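Long-range contacts in myosin-4 (Saccharomyces cerevisiae, PDB 3MMI), which moves along actin as a class V motor and, recruited through SHE3, delivers ASH1 and other mRNAs to the bud and daughter cell: residues 240-245 against 276-281; 97-102 against 199-204; 222-227 against 345-350; 189-194 against 251-256; 69-74 against 132-137. One frame throughout, in Å; residues are numbered along the deposited sequence.

Interaction 1 of 5, residues 240-245 against 276-281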
# COMPACT_ATOMS: atom_id res chain seq x y z
N TRP A 240 -14.20 -17.88 20.52
CA TRP A 240 -12.76 -18.24 20.70
C TRP A 240 -12.23 -19.26 19.63
O TRP A 240 -11.11 -19.14 19.12
CB TRP A 240 -12.44 -18.74 22.14
CG TRP A 240 -13.00 -20.10 22.40
CD1 TRP A 240 -14.27 -20.40 22.92
CD2 TRP A 240 -12.39 -21.39 22.09
NE1 TRP A 240 -14.48 -21.78 22.93
CE2 TRP A 240 -13.35 -22.41 22.46
CE3 TRP A 240 -11.16 -21.79 21.52
CZ2 TRP A 240 -13.10 -23.80 22.27
CZ3 TRP A 240 -10.90 -23.16 21.34
CH2 TRP A 240 -11.88 -24.16 21.72
N LYS A 241 -13.15 -20.14 19.20
CA LYS A 241 -12.95 -21.06 18.16
C LYS A 241 -12.85 -20.44 16.81
O LYS A 241 -11.92 -20.78 16.06
CB LYS A 241 -14.07 -22.13 18.18
CG LYS A 241 -13.78 -23.32 17.31
CD LYS A 241 -12.41 -23.87 17.74
CE LYS A 241 -11.90 -24.81 16.67
NZ LYS A 241 -12.15 -26.08 17.26
N TYR A 242 -13.76 -19.54 16.50
CA TYR A 242 -13.63 -18.77 15.32
C TYR A 242 -12.28 -18.11 15.26
O TYR A 242 -11.62 -18.05 14.19
CB TYR A 242 -14.82 -17.80 15.16
CG TYR A 242 -14.73 -16.90 13.91
CD1 TYR A 242 -15.31 -17.23 12.69
CD2 TYR A 242 -13.97 -15.76 13.97
CE1 TYR A 242 -15.22 -16.36 11.61
CE2 TYR A 242 -13.87 -14.92 12.88
CZ TYR A 242 -14.50 -15.22 11.75
OH TYR A 242 -14.30 -14.39 10.71
N GLY A 243 -11.86 -17.56 16.42
CA GLY A 243 -10.64 -16.77 16.49
C GLY A 243 -9.44 -17.65 16.18
O GLY A 243 -8.60 -17.33 15.34
N TYR A 244 -9.43 -18.81 16.81
CA TYR A 244 -8.39 -19.78 16.59
C TYR A 244 -8.24 -20.26 15.11
O TYR A 244 -7.13 -20.35 14.56
CB TYR A 244 -8.60 -21.00 17.47
CG TYR A 244 -7.61 -22.09 17.15
CD1 TYR A 244 -6.33 -22.07 17.74
CD2 TYR A 244 -7.92 -23.13 16.24
CE1 TYR A 244 -5.37 -23.05 17.46
CE2 TYR A 244 -6.92 -24.16 15.92
CZ TYR A 244 -5.67 -24.09 16.57
OH TYR A 244 -4.67 -25.00 16.37
N GLU A 245 -9.36 -20.48 14.43
CA GLU A 245 -9.36 -20.85 13.02
C GLU A 245 -8.88 -19.74 12.05
O GLU A 245 -8.11 -20.05 11.13
CB GLU A 245 -10.74 -21.35 12.61
CG GLU A 245 -11.18 -22.60 13.42
CD GLU A 245 -10.21 -23.85 13.22
OE1 GLU A 245 -9.69 -24.12 12.16
OE2 GLU A 245 -9.86 -24.58 14.16
N LYS A 276 -6.89 -12.42 18.37
CA LYS A 276 -6.35 -12.84 19.64
C LYS A 276 -7.28 -12.45 20.76
O LYS A 276 -7.47 -13.19 21.67
CB LYS A 276 -4.91 -12.36 19.89
CG LYS A 276 -3.86 -13.10 19.08
CD LYS A 276 -2.46 -12.63 19.37
CE LYS A 276 -1.39 -13.50 18.74
NZ LYS A 276 -1.62 -14.93 18.87
N ILE A 277 -7.90 -11.29 20.66
CA ILE A 277 -8.86 -10.88 21.66
C ILE A 277 -9.94 -11.95 21.82
O ILE A 277 -10.41 -12.21 22.90
CB ILE A 277 -9.44 -9.47 21.29
CG1 ILE A 277 -8.44 -8.44 21.82
CG2 ILE A 277 -10.77 -9.29 21.91
CD1 ILE A 277 -8.50 -7.22 21.15
N LEU A 278 -10.33 -12.55 20.71
CA LEU A 278 -11.41 -13.47 20.70
C LEU A 278 -11.06 -14.75 21.47
O LEU A 278 -11.96 -15.51 21.97
CB LEU A 278 -11.77 -13.80 19.25
CG LEU A 278 -12.66 -12.77 18.54
CD1 LEU A 278 -12.74 -13.13 17.03
CD2 LEU A 278 -14.05 -12.60 19.21
N GLN A 279 -9.76 -15.05 21.53
CA GLN A 279 -9.34 -16.19 22.29
C GLN A 279 -8.99 -15.91 23.78
O GLN A 279 -8.85 -16.85 24.50
CB GLN A 279 -8.17 -16.88 21.58
CG GLN A 279 -8.43 -17.20 20.13
CD GLN A 279 -7.14 -17.38 19.33
OE1 GLN A 279 -6.58 -18.45 19.41
NE2 GLN A 279 -6.70 -16.40 18.50
N LEU A 280 -8.82 -14.66 24.21
CA LEU A 280 -8.68 -14.39 25.64
C LEU A 280 -9.87 -14.88 26.46
O LEU A 280 -11.01 -14.85 26.04
CB LEU A 280 -8.32 -12.94 25.99
CG LEU A 280 -7.08 -12.42 25.21
CD1 LEU A 280 -6.92 -10.84 25.21
CD2 LEU A 280 -5.79 -13.15 25.62
N LYS A 281 -9.62 -15.40 27.64
CA LYS A 281 -10.68 -15.76 28.56
C LYS A 281 -10.72 -14.70 29.62
O LYS A 281 -10.07 -14.84 30.63
CB LYS A 281 -10.36 -17.08 29.24
CE LYS A 281 -7.98 -17.76 32.28
NZ LYS A 281 -6.66 -17.29 31.80
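W240 CA and Q279 CA stand 4.3 Å apart, where the first turn of helix 240-257 meets the C-terminal part of helix 269-279, both within the DIL domain of the globular tail. The approach is tight enough for a CA-H...O contact, W240 CA lying 3.1 Å from L278 O. The indole of W240 leads away from this junction; of its side chain, CB is what meets segment 276-281, 3.3 Å from L278 O. At G243 the backbone itself forms the surface: its CA lies 4.2 Å from L278 CB, and a beta carbon in that position would collide with this leucine. L278 CD1 then reaches the edge of the Y242 ring, 4.2 Å from CD2, while the hydroxyl of Y242 is bonded to L175 O. Q279 runs extended beyond CG, which rests 3.5 Å from W240 O. Its amide plane stands 80° from the ring of Y244, with OE1 in the ring plane at the edge, 3.8 Å from Y244 CB. NE2 turns to V275 O and D247 OD2. With no hydrogen bond directly between 240-245 and 276-281, the junction rests on close van der Waals fit and a weakly polar C-H...O contact.

Interaction 2 of 5, residues 97-102 against 199-204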
# COMPACT_ATOMS: atom_id res chain seq x y z
N THR A 97 -4.14 -3.28 -14.78
CA THR A 97 -3.71 -2.57 -13.59
C THR A 97 -2.42 -3.07 -12.91
O THR A 97 -1.62 -2.28 -12.47
CB THR A 97 -4.81 -2.53 -12.56
OG1 THR A 97 -5.93 -1.87 -13.11
CG2 THR A 97 -4.39 -1.78 -11.37
N MET A 98 -2.26 -4.39 -12.84
CA MET A 98 -1.07 -5.01 -12.31
C MET A 98 0.14 -4.67 -13.12
O MET A 98 1.05 -4.05 -12.62
CB MET A 98 -1.21 -6.51 -12.19
CG MET A 98 -0.14 -7.12 -11.34
SD MET A 98 -0.31 -8.80 -10.79
CE MET A 98 0.90 -9.54 -11.79
N LEU A 99 0.15 -5.06 -14.38
CA LEU A 99 1.31 -4.86 -15.24
C LEU A 99 1.60 -3.39 -15.42
O LEU A 99 2.75 -2.96 -15.26
CB LEU A 99 1.09 -5.46 -16.63
CG LEU A 99 1.18 -6.98 -16.76
CD1 LEU A 99 1.12 -7.37 -18.23
CD2 LEU A 99 2.48 -7.41 -16.16
N GLY A 100 0.56 -2.66 -15.79
CA GLY A 100 0.70 -1.25 -16.07
C GLY A 100 1.17 -0.43 -14.86
O GLY A 100 2.09 0.37 -15.00
N GLY A 101 0.51 -0.63 -13.72
CA GLY A 101 0.90 -0.03 -12.45
C GLY A 101 2.39 -0.24 -12.15
O GLY A 101 3.19 0.72 -11.97
N ILE A 102 2.79 -1.49 -12.23
CA ILE A 102 4.16 -1.83 -11.96
C ILE A 102 5.17 -1.27 -12.94
O ILE A 102 6.19 -0.77 -12.53
CB ILE A 102 4.37 -3.35 -11.82
CG1 ILE A 102 3.63 -3.85 -10.57
CG2 ILE A 102 5.82 -3.67 -11.59
CD1 ILE A 102 3.33 -5.45 -10.62
N ASP A 199 5.04 -11.43 -7.79
CA ASP A 199 6.46 -11.38 -7.62
C ASP A 199 7.30 -11.45 -8.93
O ASP A 199 8.34 -10.79 -9.06
CB ASP A 199 6.88 -12.54 -6.72
CG ASP A 199 8.39 -12.53 -6.40
OD1 ASP A 199 8.82 -11.91 -5.40
OD2 ASP A 199 9.19 -13.11 -7.18
N ALA A 200 6.84 -12.22 -9.93
CA ALA A 200 7.56 -12.29 -11.26
C ALA A 200 7.55 -10.99 -11.99
O ALA A 200 8.53 -10.62 -12.60
CB ALA A 200 6.93 -13.40 -12.17
N VAL A 201 6.37 -10.35 -12.06
CA VAL A 201 6.21 -9.07 -12.73
C VAL A 201 7.10 -8.02 -12.04
O VAL A 201 7.87 -7.35 -12.66
CB VAL A 201 4.79 -8.64 -12.66
CG1 VAL A 201 4.67 -7.24 -13.29
CG2 VAL A 201 3.86 -9.66 -13.33
N LEU A 202 7.09 -7.99 -10.71
CA LEU A 202 7.99 -7.09 -9.99
C LEU A 202 9.46 -7.28 -10.48
O LEU A 202 10.15 -6.30 -10.82
CB LEU A 202 7.88 -7.33 -8.49
CG LEU A 202 6.98 -6.44 -7.63
CD1 LEU A 202 6.11 -5.53 -8.33
CD2 LEU A 202 6.23 -7.34 -6.57
N CYS A 203 9.92 -8.54 -10.53
CA CYS A 203 11.29 -8.84 -11.13
C CYS A 203 11.36 -8.56 -12.64
O CYS A 203 12.33 -8.01 -13.07
CB CYS A 203 11.73 -10.26 -10.93
SG CYS A 203 11.71 -10.88 -9.21
N LYS A 204 10.31 -8.87 -13.39
CA LYS A 204 10.27 -8.63 -14.85
C LYS A 204 10.53 -7.16 -15.12
O LYS A 204 11.53 -6.81 -15.81
CB LYS A 204 8.90 -9.05 -15.45
CG LYS A 204 8.83 -8.94 -16.99
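V201 meets M98, L99 and I102 where two helices of the all-helical globular tail, 97-108 and 185-204, run in roughly the same direction. Their local axes come within 10.1 Å at a signed crossing angle of -31°, and the contact is wholly apolar. V201 points at helix 97-108; its CG1 takes I102 and the closer approach of L99, while CG2 takes M98 and also borders L99. CG1 is anti to the backbone N (chi1 176°): L99 CD2 lies 3.6 Å from V201 CG1, and I102 CD1 lies on the same methyl at 3.5 Å. The chain of M98 bends at its last torsion and so carries CE across to the valine. One residue on, L202 offers CD1 to the same isoleucine, the two side chains crossing at about a right angle; I102 CD1 is 3.6 Å from L202 CD1. I102 is thus held by neighbouring residues of the second helix, while W156, F205 and V207 pack against it from elsewhere. L202 also rests on H212 and F216 of helix 209-234, which carries the packing on to a further helix. M98 CE to V201 CG2, at 3.3 Å, is shorter than usual van der Waals contact, so its exact length is doubtful.

Interaction 3 of 5, residues 222-227 against 345-350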
# COMPACT_ATOMS: atom_id res chain seq x y z
N TYR A 222 -2.43 -3.60 3.33
CA TYR A 222 -3.74 -3.51 2.79
C TYR A 222 -4.67 -4.63 3.29
O TYR A 222 -5.86 -4.42 3.47
CB TYR A 222 -3.71 -3.53 1.27
CG TYR A 222 -5.09 -3.42 0.69
CD1 TYR A 222 -5.60 -2.19 0.31
CD2 TYR A 222 -5.89 -4.55 0.53
CE1 TYR A 222 -6.86 -2.09 -0.26
CE2 TYR A 222 -7.18 -4.48 0.01
CZ TYR A 222 -7.66 -3.24 -0.40
OH TYR A 222 -8.91 -3.11 -0.95
N LEU A 223 -4.15 -5.85 3.42
CA LEU A 223 -5.04 -6.99 3.77
C LEU A 223 -5.41 -6.91 5.26
O LEU A 223 -6.49 -7.30 5.63
CB LEU A 223 -4.44 -8.39 3.39
CG LEU A 223 -4.27 -8.65 1.85
CD1 LEU A 223 -3.24 -9.80 1.59
CD2 LEU A 223 -5.54 -9.04 1.13
N ASN A 224 -4.53 -6.39 6.08
CA ASN A 224 -4.88 -5.97 7.49
C ASN A 224 -6.22 -5.15 7.56
O ASN A 224 -7.17 -5.59 8.23
CB ASN A 224 -3.69 -5.15 8.06
CG ASN A 224 -3.90 -4.71 9.48
OD1 ASN A 224 -4.13 -5.56 10.38
ND2 ASN A 224 -3.94 -3.42 9.70
N VAL A 225 -6.33 -4.08 6.73
CA VAL A 225 -7.51 -3.15 6.63
C VAL A 225 -8.73 -3.92 6.22
O VAL A 225 -9.72 -4.00 6.90
CB VAL A 225 -7.16 -2.02 5.61
CG1 VAL A 225 -8.44 -1.22 5.28
CG2 VAL A 225 -6.06 -1.18 6.22
N MET A 226 -8.58 -4.64 5.11
CA MET A 226 -9.73 -5.37 4.51
C MET A 226 -10.20 -6.48 5.43
O MET A 226 -11.39 -6.75 5.65
CB MET A 226 -9.27 -5.96 3.22
CG MET A 226 -10.34 -6.67 2.48
SD MET A 226 -9.65 -8.05 1.61
CE MET A 226 -10.40 -9.37 2.54
N LEU A 227 -9.23 -7.16 6.03
CA LEU A 227 -9.59 -8.28 6.86
C LEU A 227 -10.22 -7.81 8.17
O LEU A 227 -11.23 -8.31 8.60
CB LEU A 227 -8.41 -9.18 7.18
CG LEU A 227 -7.97 -10.16 6.08
CD1 LEU A 227 -6.63 -10.74 6.46
CD2 LEU A 227 -8.90 -11.30 5.86
N ILE A 345 -14.06 3.17 13.78
CA ILE A 345 -13.95 1.76 13.92
C ILE A 345 -13.30 1.12 12.65
O ILE A 345 -12.30 0.37 12.84
CB ILE A 345 -15.26 1.11 14.18
CG1 ILE A 345 -15.83 1.58 15.51
CG2 ILE A 345 -15.21 -0.36 14.15
CD1 ILE A 345 -17.25 0.93 15.83
N MET A 346 -13.77 1.48 11.43
CA MET A 346 -13.14 1.04 10.19
C MET A 346 -11.74 1.58 10.15
O MET A 346 -11.49 2.72 10.52
CB MET A 346 -13.99 1.51 8.96
CG MET A 346 -15.42 1.08 9.11
SD MET A 346 -15.57 -0.64 8.61
CE MET A 346 -15.71 -1.40 10.14
N LEU A 347 -10.85 0.80 9.56
CA LEU A 347 -9.49 1.30 9.08
C LEU A 347 -9.51 1.70 7.62
O LEU A 347 -10.37 1.25 6.94
CB LEU A 347 -8.45 0.14 9.21
CG LEU A 347 -8.39 -0.52 10.57
CD1 LEU A 347 -7.51 -1.82 10.62
CD2 LEU A 347 -7.84 0.53 11.65
N SER A 348 -8.51 2.49 7.20
CA SER A 348 -8.19 2.91 5.83
C SER A 348 -6.77 2.44 5.62
O SER A 348 -5.96 2.56 6.52
CB SER A 348 -8.00 4.45 5.73
OG SER A 348 -9.10 4.99 6.27
N ALA A 349 -6.39 2.21 4.37
CA ALA A 349 -5.06 1.82 4.02
C ALA A 349 -4.16 3.04 3.93
O ALA A 349 -4.51 4.02 3.26
CB ALA A 349 -5.12 1.12 2.70
N GLN A 350 -3.00 2.97 4.57
CA GLN A 350 -2.08 4.07 4.52
C GLN A 350 -0.68 3.50 4.47
O GLN A 350 -0.39 2.59 5.23
CB GLN A 350 -2.25 4.99 5.76
CG GLN A 350 -3.72 5.49 6.05
CD GLN A 350 -4.14 6.76 5.24
OE1 GLN A 350 -3.33 7.32 4.47
NE2 GLN A 350 -5.37 7.22 5.44
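V225 sets both its methyls against the backbone running from L347 to A349. Here an extended segment near the end of the modelled chain is laid over helix 209-234 of the helical globular tail, without being part of a helix or sheet itself. Its side chains alternate: L347 and A349 point toward the helix, S348 away from it. V225 CG1, anti to the backbone N (chi1 169°), lies 3.5 Å from L347 O, an oxygen that also accepts a hydrogen bond from N229 ND2. V225 CG2 covers the next peptide, 3.7 Å from S348 C, and also touches L347 CB at 4.0 Å. An alanine in place of V225 would probably open a gap beneath the backbone from L347 to A349, leaving the extended segment less firmly seated on the helix. One residue back along the helix, the amide of N224 crosses the leucine obliquely, with ND2 4.0 Å from L347 CD1. Bonds from ND2 to Q270 OE1 and from I271 N to OD1 hold both ends of that amide, so the leucine methyl packs on a group whose rotation is already fixed. L347 also touches F228 of helix 209-234 and Q302, the latter linking the segment to helix 300-308. At the other end, the small side chain of A349 approaches the ring of Y222, its CB 4.1 Å from Y222 CD1.

Interaction 4 of 5, residues 189-194 against 251-256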
# COMPACT_ATOMS: atom_id res chain seq x y z
N ALA A 189 -4.17 -22.14 -2.85
CA ALA A 189 -3.27 -22.43 -3.97
C ALA A 189 -3.40 -21.30 -4.91
O ALA A 189 -2.45 -20.93 -5.53
CB ALA A 189 -3.61 -23.80 -4.69
N LYS A 190 -4.60 -20.74 -5.05
CA LYS A 190 -4.77 -19.64 -5.97
C LYS A 190 -4.08 -18.35 -5.41
O LYS A 190 -3.53 -17.53 -6.22
CB LYS A 190 -6.27 -19.37 -6.18
N LEU A 191 -4.17 -18.10 -4.08
CA LEU A 191 -3.41 -17.02 -3.50
C LEU A 191 -1.88 -17.14 -3.73
O LEU A 191 -1.20 -16.17 -4.05
CB LEU A 191 -3.68 -16.93 -1.98
CG LEU A 191 -2.87 -15.84 -1.28
CD1 LEU A 191 -3.33 -14.41 -1.69
CD2 LEU A 191 -3.11 -16.09 0.16
N PHE A 192 -1.35 -18.35 -3.53
CA PHE A 192 0.10 -18.55 -3.70
C PHE A 192 0.62 -18.38 -5.13
O PHE A 192 1.68 -17.76 -5.36
CB PHE A 192 0.53 -19.88 -3.16
CG PHE A 192 0.34 -20.01 -1.67
CD1 PHE A 192 0.36 -18.88 -0.84
CD2 PHE A 192 0.07 -21.26 -1.10
CE1 PHE A 192 0.19 -19.00 0.57
CE2 PHE A 192 -0.11 -21.35 0.33
CZ PHE A 192 -0.05 -20.15 1.14
N THR A 193 -0.22 -18.77 -6.08
CA THR A 193 0.07 -18.55 -7.47
C THR A 193 0.01 -17.08 -7.83
O THR A 193 0.89 -16.57 -8.59
CB THR A 193 -0.86 -19.42 -8.37
OG1 THR A 193 -0.51 -20.78 -8.12
CG2 THR A 193 -0.63 -19.11 -9.81
N PHE A 194 -0.99 -16.40 -7.28
CA PHE A 194 -1.13 -14.97 -7.52
C PHE A 194 0.09 -14.16 -7.02
O PHE A 194 0.57 -13.26 -7.69
CB PHE A 194 -2.41 -14.41 -6.93
CG PHE A 194 -2.41 -12.88 -6.88
CD1 PHE A 194 -2.89 -12.18 -7.92
CD2 PHE A 194 -1.90 -12.18 -5.78
CE1 PHE A 194 -2.92 -10.80 -7.91
CE2 PHE A 194 -1.90 -10.76 -5.74
CZ PHE A 194 -2.40 -10.08 -6.84
N GLU A 251 -1.85 -17.41 9.46
CA GLU A 251 -0.49 -18.06 9.45
C GLU A 251 -0.23 -18.81 8.15
O GLU A 251 0.82 -18.69 7.61
CB GLU A 251 -0.21 -18.99 10.65
CG GLU A 251 -0.38 -18.45 12.11
CD GLU A 251 -0.30 -16.88 12.34
OE1 GLU A 251 -1.35 -16.27 12.79
OE2 GLU A 251 0.78 -16.25 12.08
N ARG A 252 -1.22 -19.43 7.57
CA ARG A 252 -1.13 -19.93 6.25
C ARG A 252 -0.85 -18.86 5.22
O ARG A 252 0.05 -19.03 4.42
CB ARG A 252 -2.45 -20.64 5.88
CG ARG A 252 -2.20 -21.92 5.25
CD ARG A 252 -3.49 -22.59 4.80
NE ARG A 252 -3.24 -23.43 3.65
CZ ARG A 252 -4.13 -24.29 3.13
NH1 ARG A 252 -5.34 -24.48 3.69
NH2 ARG A 252 -3.79 -25.02 2.11
N LEU A 253 -1.66 -17.79 5.19
CA LEU A 253 -1.41 -16.62 4.30
C LEU A 253 0.00 -16.07 4.48
O LEU A 253 0.69 -15.72 3.49
CB LEU A 253 -2.44 -15.54 4.62
CG LEU A 253 -2.36 -14.31 3.73
CD1 LEU A 253 -3.82 -13.78 3.49
CD2 LEU A 253 -1.42 -13.32 4.35
N VAL A 254 0.44 -15.95 5.73
CA VAL A 254 1.71 -15.30 6.03
C VAL A 254 3.00 -16.18 5.68
O VAL A 254 4.05 -15.66 5.45
CB VAL A 254 1.74 -14.90 7.52
CG1 VAL A 254 3.04 -15.12 8.16
CG2 VAL A 254 1.31 -13.49 7.64
N SER A 255 2.81 -17.51 5.73
CA SER A 255 3.81 -18.49 5.34
C SER A 255 4.45 -18.20 3.95
O SER A 255 5.65 -18.30 3.85
CB SER A 255 3.26 -19.92 5.42
OG SER A 255 2.36 -20.17 4.37
N TRP A 256 3.69 -17.72 2.95
CA TRP A 256 4.25 -17.32 1.66
C TRP A 256 5.29 -16.16 1.81
O TRP A 256 6.33 -16.13 1.14
CB TRP A 256 3.15 -16.89 0.68
CG TRP A 256 3.70 -16.71 -0.69
CD1 TRP A 256 3.72 -17.68 -1.73
CD2 TRP A 256 4.30 -15.53 -1.25
NE1 TRP A 256 4.33 -17.13 -2.86
CE2 TRP A 256 4.70 -15.84 -2.60
CE3 TRP A 256 4.55 -14.26 -0.75
CZ2 TRP A 256 5.30 -14.92 -3.43
CZ3 TRP A 256 5.20 -13.33 -1.59
CH2 TRP A 256 5.53 -13.66 -2.92
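L191 opens the contact from helix 185-204, crossing L253 of helix 240-257 at about a right angle. Its CD2 lies 4.1 Å from L253 CG, and I168, I170 and M173 pack on L191 from other parts of the bundle. F192 follows and carries most of the contact. Its first torsion (chi1 -64°) sets CG anti to the carbonyl carbon, and the ring beyond it extends to the backbone and side chains of the facing helix. The far end of the ring meets a carbonyl: F192 CZ is 3.5 Å from R252 O, which lies in the ring plane at the edge. That oxygen also accepts a hydrogen bond from S255 OG at 2.6 Å, the C=O...donor angle being 138°. F192 CE1 also touches W256 CB, at 3.6 Å. The two helices pack side by side in the all-helical dilute domain, their local axes 10.4 Å apart at closest approach and running in nearly the same direction, 25° from parallel. The planes of F192 and of the five-membered ring of W256 are near parallel, but the rings are slid apart, with centroids 5.6 Å from each other, and barely overlap. Replacing F192 with an alanine would probably open a gap between the helices and leave W256 CB and its five-membered ring without the phenyl ring beside them. W256 itself is further engaged by R260 through a cation-pi contact and by F216 edge-to-face, while the R252 guanidinium is tied to D185 and S183.

Interaction 5 of 5, residues 69-74 against 132-137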
# COMPACT_ATOMS: atom_id res chain seq x y z
N GLY A 69 21.30 24.63 -18.12
CA GLY A 69 20.77 25.61 -17.17
C GLY A 69 19.32 26.00 -17.41
O GLY A 69 18.90 27.06 -16.95
N LEU A 70 18.53 25.20 -18.11
CA LEU A 70 17.17 25.63 -18.33
C LEU A 70 16.20 25.16 -17.21
O LEU A 70 15.31 24.34 -17.41
CB LEU A 70 16.70 25.27 -19.73
CG LEU A 70 17.48 25.98 -20.86
CD1 LEU A 70 16.97 25.50 -22.26
CD2 LEU A 70 17.22 27.50 -20.78
N LEU A 71 16.38 25.70 -16.00
CA LEU A 71 15.93 24.97 -14.84
C LEU A 71 14.42 25.06 -14.79
O LEU A 71 13.71 24.14 -14.34
CB LEU A 71 16.57 25.53 -13.60
CG LEU A 71 18.08 25.28 -13.49
CD1 LEU A 71 18.58 25.99 -12.24
CD2 LEU A 71 18.35 23.80 -13.39
N ILE A 72 13.91 26.15 -15.30
CA ILE A 72 12.51 26.38 -15.30
C ILE A 72 11.84 25.53 -16.32
O ILE A 72 10.73 25.14 -16.14
CB ILE A 72 12.19 27.78 -15.68
CG1 ILE A 72 12.91 28.75 -14.79
CG2 ILE A 72 10.73 28.01 -15.59
CD1 ILE A 72 13.29 29.99 -15.53
N GLN A 73 12.51 25.28 -17.42
CA GLN A 73 11.96 24.45 -18.46
C GLN A 73 11.86 23.02 -17.98
O GLN A 73 10.90 22.34 -18.23
CB GLN A 73 12.84 24.52 -19.69
CG GLN A 73 12.46 25.57 -20.65
N SER A 74 12.88 22.59 -17.26
CA SER A 74 12.88 21.28 -16.65
C SER A 74 11.69 21.09 -15.72
O SER A 74 10.97 20.14 -15.84
CB SER A 74 14.19 21.07 -15.92
OG SER A 74 14.35 19.76 -15.50
N LYS A 132 25.12 26.57 -7.58
CA LYS A 132 24.44 26.27 -6.33
C LYS A 132 22.90 26.33 -6.40
O LYS A 132 22.24 25.60 -5.66
CB LYS A 132 24.97 27.18 -5.22
CG LYS A 132 26.45 26.89 -4.85
N LEU A 133 22.39 27.13 -7.33
CA LEU A 133 21.00 27.16 -7.71
C LEU A 133 20.58 25.82 -8.35
O LEU A 133 19.41 25.37 -8.20
CB LEU A 133 20.82 28.27 -8.75
CG LEU A 133 19.71 29.26 -8.38
CD1 LEU A 133 18.84 29.53 -9.62
CD2 LEU A 133 18.84 28.71 -7.25
N THR A 134 21.51 25.26 -9.15
CA THR A 134 21.28 23.96 -9.79
C THR A 134 21.18 22.84 -8.71
O THR A 134 20.29 22.00 -8.75
CB THR A 134 22.39 23.61 -10.84
OG1 THR A 134 22.14 24.37 -12.03
CG2 THR A 134 22.35 22.11 -11.22
N LEU A 135 22.10 22.87 -7.78
CA LEU A 135 22.02 22.00 -6.65
C LEU A 135 20.69 22.08 -5.86
O LEU A 135 20.12 21.04 -5.51
CB LEU A 135 23.16 22.23 -5.68
CG LEU A 135 24.51 21.70 -6.13
CD1 LEU A 135 25.47 21.93 -5.00
CD2 LEU A 135 24.49 20.23 -6.50
N ILE A 136 20.21 23.30 -5.59
CA ILE A 136 18.92 23.54 -5.01
C ILE A 136 17.78 23.04 -5.87
O ILE A 136 16.88 22.40 -5.32
CB ILE A 136 18.69 25.05 -4.71
CG1 ILE A 136 19.61 25.51 -3.57
CG2 ILE A 136 17.22 25.39 -4.42
CD1 ILE A 136 19.66 27.06 -3.42
N TYR A 137 17.78 23.36 -7.18
CA TYR A 137 16.78 22.77 -8.08
C TYR A 137 16.71 21.21 -7.92
O TYR A 137 15.66 20.65 -7.81
CB TYR A 137 17.04 23.18 -9.56
CG TYR A 137 16.11 22.50 -10.48
CD1 TYR A 137 14.83 22.97 -10.68
CD2 TYR A 137 16.53 21.29 -11.13
CE1 TYR A 137 13.96 22.31 -11.49
CE2 TYR A 137 15.66 20.61 -12.00
CZ TYR A 137 14.39 21.11 -12.16
OH TYR A 137 13.48 20.44 -12.94
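S74 and Y137 join their hydroxyls across an otherwise largely apolar interface, S74 OG lying 2.8 Å from Y137 OH; either could be the donor. The serine is buried, so this bond gives its polar atom a partner inside the packing. S74 OG is anti to its backbone N (chi1 -170°), beside the carbonyl carbon, and from there it meets the phenol. The same ring is flanked nearer its root by L71, whose CD2 makes an off-centre CH-pi contact, 4.2 Å from the ring centroid and 29° off the normal. The two side chains slide past each other in opposite directions, which brings L71 CD2 to 3.8 Å from Y137 CD2. L71 also places its backbone oxygen near the ring, L71 O being 3.4 Å from Y137 CE1. Its other branch, CD1, reaches the preceding turn of the second helix, 3.9 Å from T134 OG1 and more loosely against L133. L71 thus spans two turns of helix 132-168, and S74 adds the polar fastening one turn further along its own helix. Just before this, G69, with positive phi, is the C-prime residue of a Schellman motif that ends helix 53-67, and L70 is the N-cap of helix 71-91. Helix 53-67 remains close by: V62 touches S74, and V66 packs on both T134 and Y137, so the start of helix 132-168 meets both helix 53-67 and the start of helix 71-91.

Overall arrangement
The five contacts mark out an elongated helical tail, the cargo-end part of a myosin whose motor domain lies elsewhere in the protein. Interactions 1 and 5 sit on opposite sides of the chain's centre, their own centres 59 Å apart. Between them, interactions 2 and 4 share helix 185-204 and touch directly, D199 CB lying 4.2 Å from W256 CH2. Interactions 4 and 1 share helix 240-257, with centres 22 Å apart. The centre of interaction 3 is about 10 Å from that of the chain; its nearest atoms are about 4 Å from interaction 4, without touching; its helix, 209-234, joins the two helices packed there. Interaction 5 stands apart, about 21 Å from interaction 2 by nearest atoms.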